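Local atomic coordinates of pilin (Clostridioides difficile, PDB entry 6T8S), a protein that is the major type IV pilin PilA1, which probably assembles into the type IV pili of the bacterium. Residues A[91-101]-A[122-133]. Residues are numbered along the deposited sequence; the frame is centred on the assembly and turned at random.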
ATOM      1  N   THR A  91       3.598  11.580   0.622  1.00 20.65           N
ATOM      2  CA  THR A  91       3.087  12.941   0.371  1.00 21.85           C
ATOM      3  C   THR A  91       2.144  12.884  -0.837  1.00 21.57           C
ATOM      4  O   THR A  91       2.554  12.345  -1.878  1.00 20.54           O
ATOM      5  CB  THR A  91       4.248  13.932   0.233  1.00 24.03           C
ATOM      6  OG1 THR A  91       4.938  13.925   1.484  1.00 25.87           O
ATOM      7  CG2 THR A  91       3.781  15.334  -0.087  1.00 25.35           C
ATOM      8  N   LEU A  92       0.935  13.415  -0.672  1.00 22.29           N
ATOM      9  CA  LEU A  92      -0.113  13.478  -1.723  1.00 21.61           C
ATOM     10  C   LEU A  92      -0.728  14.875  -1.750  1.00 23.32           C
ATOM     11  O   LEU A  92      -1.234  15.345  -0.705  1.00 22.81           O
ATOM     12  CB  LEU A  92      -1.190  12.420  -1.455  1.00 21.33           C
ATOM     13  CG  LEU A  92      -0.728  10.965  -1.548  1.00 21.43           C
ATOM     14  CD1 LEU A  92      -1.798  10.018  -1.019  1.00 22.26           C
ATOM     15  CD2 LEU A  92      -0.360  10.612  -2.986  1.00 22.10           C
ATOM     16  N   THR A  93      -0.714  15.502  -2.920  1.00 22.49           N
ATOM     17  CA  THR A  93      -1.628  16.620  -3.253  1.00 23.34           C
ATOM     18  C   THR A  93      -3.056  16.077  -3.390  1.00 23.84           C
ATOM     19  O   THR A  93      -3.230  14.841  -3.502  1.00 21.47           O
ATOM     20  CB  THR A  93      -1.160  17.318  -4.530  1.00 23.62           C
ATOM     21  OG1 THR A  93      -1.394  16.398  -5.601  1.00 23.31           O
ATOM     22  CG2 THR A  93       0.293  17.740  -4.462  1.00 24.79           C
ATOM     23  N   GLU A  94      -4.050  16.965  -3.417  1.00 23.73           N
ATOM     24  CA  GLU A  94      -5.460  16.590  -3.678  1.00 26.03           C
ATOM     25  C   GLU A  94      -5.555  15.915  -5.051  1.00 25.08           C
ATOM     26  O   GLU A  94      -6.248  14.881  -5.156  1.00 24.37           O
ATOM     27  CB  GLU A  94      -6.363  17.820  -3.608  1.00 30.05           C
ATOM     28  CG  GLU A  94      -6.459  18.402  -2.210  1.00 33.55           C
ATOM     29  CD  GLU A  94      -7.492  19.506  -2.047  1.00 38.93           C
ATOM     30  OE1 GLU A  94      -8.449  19.559  -2.853  1.00 41.21           O
ATOM     31  OE2 GLU A  94      -7.333  20.308  -1.110  1.00 46.26           O
ATOM     32  N   ALA A  95      -4.858  16.448  -6.059  1.00 24.48           N
ATOM     33  CA  ALA A  95      -4.879  15.894  -7.435  1.00 23.79           C
ATOM     34  C   ALA A  95      -4.305  14.467  -7.425  1.00 22.21           C
ATOM     35  O   ALA A  95      -4.851  13.602  -8.149  1.00 22.57           O
ATOM     36  CB  ALA A  95      -4.138  16.795  -8.391  1.00 25.33           C
ATOM     37  N   GLN A  96      -3.265  14.202  -6.627  1.00 21.56           N
ATOM     38  CA  GLN A  96      -2.678  12.838  -6.510  1.00 20.54           C
ATOM     39  C   GLN A  96      -3.678  11.891  -5.832  1.00 20.63           C
ATOM     40  O   GLN A  96      -3.875  10.749  -6.332  1.00 20.32           O
ATOM     41  CB  GLN A  96      -1.357  12.869  -5.752  1.00 20.48           C
ATOM     42  CG  GLN A  96      -0.194  13.446  -6.553  1.00 20.67           C
ATOM     43  CD  GLN A  96       1.069  13.473  -5.733  1.00 21.18           C
ATOM     44  OE1 GLN A  96       1.130  14.097  -4.670  1.00 22.26           O
ATOM     45  NE2 GLN A  96       2.095  12.788  -6.210  1.00 19.89           N
ATOM     46  N   SER A  97      -4.313  12.331  -4.744  1.00 19.65           N
ATOM     47  CA  SER A  97      -5.337  11.530  -4.028  1.00 20.34           C
ATOM     48  C   SER A  97      -6.476  11.172  -4.986  1.00 20.25           C
ATOM     49  O   SER A  97      -6.916   9.987  -4.999  1.00 20.95           O
ATOM     50  CB  SER A  97      -5.838  12.262  -2.802  1.00 19.52           C
ATOM     51  OG  SER A  97      -4.791  12.386  -1.868  1.00 20.45           O
ATOM     52  N   ALA A  98      -6.942  12.158  -5.754  1.00 20.60           N
ATOM     53  CA  ALA A  98      -8.043  12.015  -6.730  1.00 21.91           C
ATOM     54  C   ALA A  98      -7.686  10.936  -7.758  1.00 19.98           C
ATOM     55  O   ALA A  98      -8.543  10.066  -8.044  1.00 20.35           O
ATOM     56  CB  ALA A  98      -8.329  13.345  -7.382  1.00 24.09           C
ATOM     57  N   LYS A  99      -6.463  10.961  -8.283  1.00 20.59           N
ATOM     58  CA  LYS A  99      -6.057   9.968  -9.309  1.00 21.38           C
ATOM     59  C   LYS A  99      -6.006   8.573  -8.680  1.00 20.36           C
ATOM     60  O   LYS A  99      -6.525   7.599  -9.285  1.00 20.52           O
ATOM     61  CB  LYS A  99      -4.700  10.309  -9.931  1.00 21.90           C
ATOM     62  CG  LYS A  99      -4.175   9.204 -10.834  1.00 21.50           C
ATOM     63  CD  LYS A  99      -3.028   9.609 -11.711  1.00 22.55           C
ATOM     64  CE  LYS A  99      -2.519   8.469 -12.572  1.00 22.97           C
ATOM     65  NZ  LYS A  99      -3.567   7.921 -13.474  1.00 22.42           N
ATOM     66  N   LEU A 100      -5.363   8.453  -7.519  1.00 20.21           N
ATOM     67  CA  LEU A 100      -5.202   7.147  -6.837  1.00 21.84           C
ATOM     68  C   LEU A 100      -6.596   6.533  -6.631  1.00 21.22           C
ATOM     69  O   LEU A 100      -6.804   5.345  -6.972  1.00 19.98           O
ATOM     70  CB  LEU A 100      -4.416   7.387  -5.540  1.00 22.69           C
ATOM     71  CG  LEU A 100      -3.845   6.161  -4.849  1.00 25.05           C
ATOM     72  CD1 LEU A 100      -2.771   5.491  -5.696  1.00 24.28           C
ATOM     73  CD2 LEU A 100      -3.283   6.563  -3.490  1.00 24.77           C
ATOM     74  N   LEU A 101      -7.557   7.326  -6.150  0.70 22.54           N
ATOM     75  CA  LEU A 101      -8.934   6.838  -5.875  0.70 22.22           C
ATOM     76  C   LEU A 101      -9.669   6.511  -7.179  0.70 22.29           C
ATOM     77  O   LEU A 101     -10.389   5.505  -7.210  0.70 23.59           O
ATOM     78  CB  LEU A 101      -9.687   7.884  -5.051  0.70 23.10           C
ATOM     79  CG  LEU A 101      -9.341   7.876  -3.569  0.70 22.99           C
ATOM     80  CD1 LEU A 101      -9.776   9.175  -2.906  0.70 23.25           C
ATOM     81  CD2 LEU A 101      -9.986   6.677  -2.887  0.70 24.57           C
ATOM     82  N   LEU A 122      -9.165   7.628   2.526  1.00 22.75           N
ATOM     83  CA  LEU A 122      -8.690   8.734   1.660  1.00 22.77           C
ATOM     84  C   LEU A 122      -9.887   9.235   0.846  1.00 21.32           C
ATOM     85  O   LEU A 122     -10.683   8.397   0.409  1.00 21.84           O
ATOM     86  CB  LEU A 122      -7.568   8.227   0.740  1.00 22.25           C
ATOM     87  CG  LEU A 122      -6.811   9.301  -0.051  1.00 23.93           C
ATOM     88  CD1 LEU A 122      -5.843  10.079   0.823  1.00 24.70           C
ATOM     89  CD2 LEU A 122      -6.046   8.679  -1.213  1.00 24.70           C
ATOM     90  N   THR A 123     -10.004  10.550   0.644  1.00 21.71           N
ATOM     91  CA  THR A 123     -10.997  11.161  -0.270  1.00 22.08           C
ATOM     92  C   THR A 123     -10.275  11.882  -1.411  1.00 22.29           C
ATOM     93  O   THR A 123      -9.050  12.143  -1.307  1.00 22.79           O
ATOM     94  CB  THR A 123     -11.945  12.128   0.453  1.00 22.43           C
ATOM     95  OG1 THR A 123     -11.284  13.388   0.584  1.00 23.88           O
ATOM     96  CG2 THR A 123     -12.377  11.614   1.811  1.00 24.26           C
ATOM     97  N   SER A 124     -11.034  12.259  -2.437  1.00 23.25           N
ATOM     98  CA  SER A 124     -10.507  12.959  -3.633  1.00 25.42           C
ATOM     99  C   SER A 124     -10.045  14.379  -3.260  1.00 27.13           C
ATOM    100  O   SER A 124      -9.339  14.985  -4.066  1.00 29.63           O
ATOM    101  CB  SER A 124     -11.528  12.949  -4.732  1.00 26.54           C
ATOM    102  OG  SER A 124     -12.680  13.651  -4.326  1.00 28.08           O
ATOM    103  N   ASN A 125     -10.396  14.882  -2.072  1.00 28.90           N
ATOM    104  CA  ASN A 125      -9.981  16.228  -1.582  1.00 31.72           C
ATOM    105  C   ASN A 125      -8.923  16.126  -0.474  1.00 29.31           C
ATOM    106  O   ASN A 125      -8.601  17.176   0.107  1.00 29.37           O
ATOM    107  CB  ASN A 125     -11.175  17.023  -1.043  1.00 35.18           C
ATOM    108  CG  ASN A 125     -12.202  17.309  -2.114  1.00 39.14           C
ATOM    109  OD1 ASN A 125     -11.852  17.628  -3.242  1.00 40.77           O
ATOM    110  ND2 ASN A 125     -13.474  17.179  -1.776  1.00 44.46           N
ATOM    111  N   THR A 126      -8.380  14.943  -0.175  1.00 26.49           N
ATOM    112  CA  THR A 126      -7.411  14.764   0.943  1.00 26.50           C
ATOM    113  C   THR A 126      -5.985  15.128   0.500  1.00 28.07           C
ATOM    114  O   THR A 126      -5.555  14.660  -0.560  1.00 26.23           O
ATOM    115  CB  THR A 126      -7.416  13.342   1.513  1.00 27.65           C
ATOM    116  OG1 THR A 126      -8.754  13.000   1.861  1.00 27.21           O
ATOM    117  CG2 THR A 126      -6.539  13.222   2.741  1.00 28.19           C
ATOM    118  N   LYS A 127      -5.304  15.968   1.285  1.00 26.81           N
ATOM    119  CA  LYS A 127      -3.840  16.210   1.227  1.00 29.18           C
ATOM    120  C   LYS A 127      -3.192  15.350   2.309  1.00 28.37           C
ATOM    121  O   LYS A 127      -3.744  15.280   3.432  1.00 28.10           O
ATOM    122  CB  LYS A 127      -3.489  17.680   1.481  1.00 33.10           C
ATOM    123  CG  LYS A 127      -3.972  18.667   0.428  1.00 40.45           C
ATOM    124  CD  LYS A 127      -3.146  19.957   0.376  1.00 44.55           C
ATOM    125  CE  LYS A 127      -3.351  20.778  -0.891  1.00 49.77           C
ATOM    126  NZ  LYS A 127      -3.029  20.038  -2.148  1.00 49.80           N
ATOM    127  N   VAL A 128      -2.073  14.714   1.994  1.00 24.36           N
ATOM    128  CA  VAL A 128      -1.294  13.919   2.983  1.00 25.04           C
ATOM    129  C   VAL A 128       0.112  14.499   3.035  1.00 26.11           C
ATOM    130  O   VAL A 128       0.776  14.580   1.983  1.00 24.47           O
ATOM    131  CB  VAL A 128      -1.288  12.416   2.658  1.00 23.55           C
ATOM    132  CG1 VAL A 128      -0.540  11.644   3.720  1.00 23.37           C
ATOM    133  CG2 VAL A 128      -2.699  11.851   2.492  1.00 24.38           C
ATOM    134  N   ASP A 129       0.548  14.909   4.224  1.00 26.92           N
ATOM    135  CA  ASP A 129       1.879  15.536   4.424  1.00 28.28           C
ATOM    136  C   ASP A 129       2.743  14.610   5.289  1.00 26.21           C
ATOM    137  O   ASP A 129       2.680  14.715   6.532  1.00 25.86           O
ATOM    138  CB  ASP A 129       1.759  16.931   5.040  1.00 31.40           C
ATOM    139  CG  ASP A 129       3.107  17.590   5.286  1.00 34.51           C
ATOM    140  OD1 ASP A 129       4.127  17.065   4.789  1.00 36.51           O
ATOM    141  OD2 ASP A 129       3.132  18.607   6.009  1.00 41.19           O
ATOM    142  N   ASN A 130       3.501  13.718   4.652  1.00 24.25           N
ATOM    143  CA  ASN A 130       4.471  12.810   5.320  1.00 24.96           C
ATOM    144  C   ASN A 130       3.757  11.923   6.353  1.00 25.21           C
ATOM    145  O   ASN A 130       4.197  11.900   7.540  1.00 25.03           O
ATOM    146  CB  ASN A 130       5.609  13.595   5.977  1.00 26.61           C
ATOM    147  CG  ASN A 130       6.803  12.726   6.298  1.00 27.18           C
ATOM    148  OD1 ASN A 130       7.075  11.758   5.600  1.00 26.81           O
ATOM    149  ND2 ASN A 130       7.524  13.063   7.358  1.00 29.69           N
ATOM    150  N   LYS A 131       2.732  11.175   5.928  1.00 22.99           N
ATOM    151  CA  LYS A 131       1.987  10.239   6.807  1.00 23.09           C
ATOM    152  C   LYS A 131       1.967   8.839   6.182  1.00 22.25           C
ATOM    153  O   LYS A 131       1.919   8.713   4.944  1.00 20.70           O
ATOM    154  CB  LYS A 131       0.564  10.739   7.060  1.00 24.65           C
ATOM    155  CG  LYS A 131       0.449  12.136   7.654  1.00 24.74           C
ATOM    156  CD  LYS A 131       1.050  12.264   9.040  1.00 24.62           C
ATOM    157  CE  LYS A 131       0.935  13.669   9.601  1.00 27.57           C
ATOM    158  NZ  LYS A 131       1.683  13.808  10.875  1.00 27.95           N
ATOM    159  N   VAL A 132       1.961   7.814   7.024  1.00 21.35           N
ATOM    160  CA  VAL A 132       1.826   6.405   6.576  1.00 21.35           C
ATOM    161  C   VAL A 132       0.446   6.237   5.936  1.00 21.53           C
ATOM    162  O   VAL A 132      -0.542   6.763   6.471  1.00 22.25           O
ATOM    163  CB  VAL A 132       2.065   5.413   7.726  1.00 22.47           C
ATOM    164  CG1 VAL A 132       1.880   3.979   7.249  1.00 23.58           C
ATOM    165  CG2 VAL A 132       3.451   5.604   8.336  1.00 23.55           C
ATOM    166  N   LEU A 133       0.403   5.531   4.805  1.00 20.09           N
ATOM    167  CA  LEU A 133      -0.818   5.258   4.013  1.00 20.44           C
ATOM    168  C   LEU A 133      -1.003   3.741   3.949  1.00 18.96           C
ATOM    169  O   LEU A 133      -0.006   3.008   4.042  1.00 19.04           O
ATOM    170  CB  LEU A 133      -0.652   5.857   2.606  1.00 20.98           C
ATOM    171  CG  LEU A 133      -1.920   5.910   1.753  1.00 20.95           C
ATOM    172  CD1 LEU A 133      -2.864   6.992   2.221  1.00 22.43           C
ATOM    173  CD2 LEU A 133      -1.590   6.116   0.280  1.00 21.18           C
TER
HETATM  174  O   HOH W   1       5.580  16.289   2.837  1.00 34.75           O
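The carboxylate of Glu-94 has the carbonyl of Asn-125 over one face, Asn-125 O 3.4 Å from Glu-94 CD. The Lys-127 chain passes the edge on the OE2 side, its CG 3.6 Å from Glu-94 CG; bent at its last torsion, it leaves NZ 4.4 Å from Glu-94 OE2, beyond a salt bridge. One turn along helix 94-104, Ser-97 swings OG anti to its carbonyl carbon (chi1 -66°) and donates to Thr-126 O at 2.7 Å, from 32° outside the carbonyl plane. Thr-126 ends the type I turn 123-126, closed by its N onto Thr-123 O, and Thr-123 OG1 accepts from Asn-125 N, an ST turn. Leu-92, two residues before the helix, forms an antiparallel hydrogen-bonded pair with Val-128, N to O 2.9 Å both ways. Their side chains lie side by side, and Leu-92 CD1 meets Leu-133 CD2 at 4.1 Å, crosswise. Leu-100 reaches Leu-133 tip to tip and crosses Leu-122, with Ile-109 joining this core. At the far end a water links Thr-91 OG1 to Asp-129 OD1. The chemistry thus divides: leucines and valine seal the inside, Ser-97 ties helix to turn, and the Glu-94/Lys-127 charges probably add diffuse attraction.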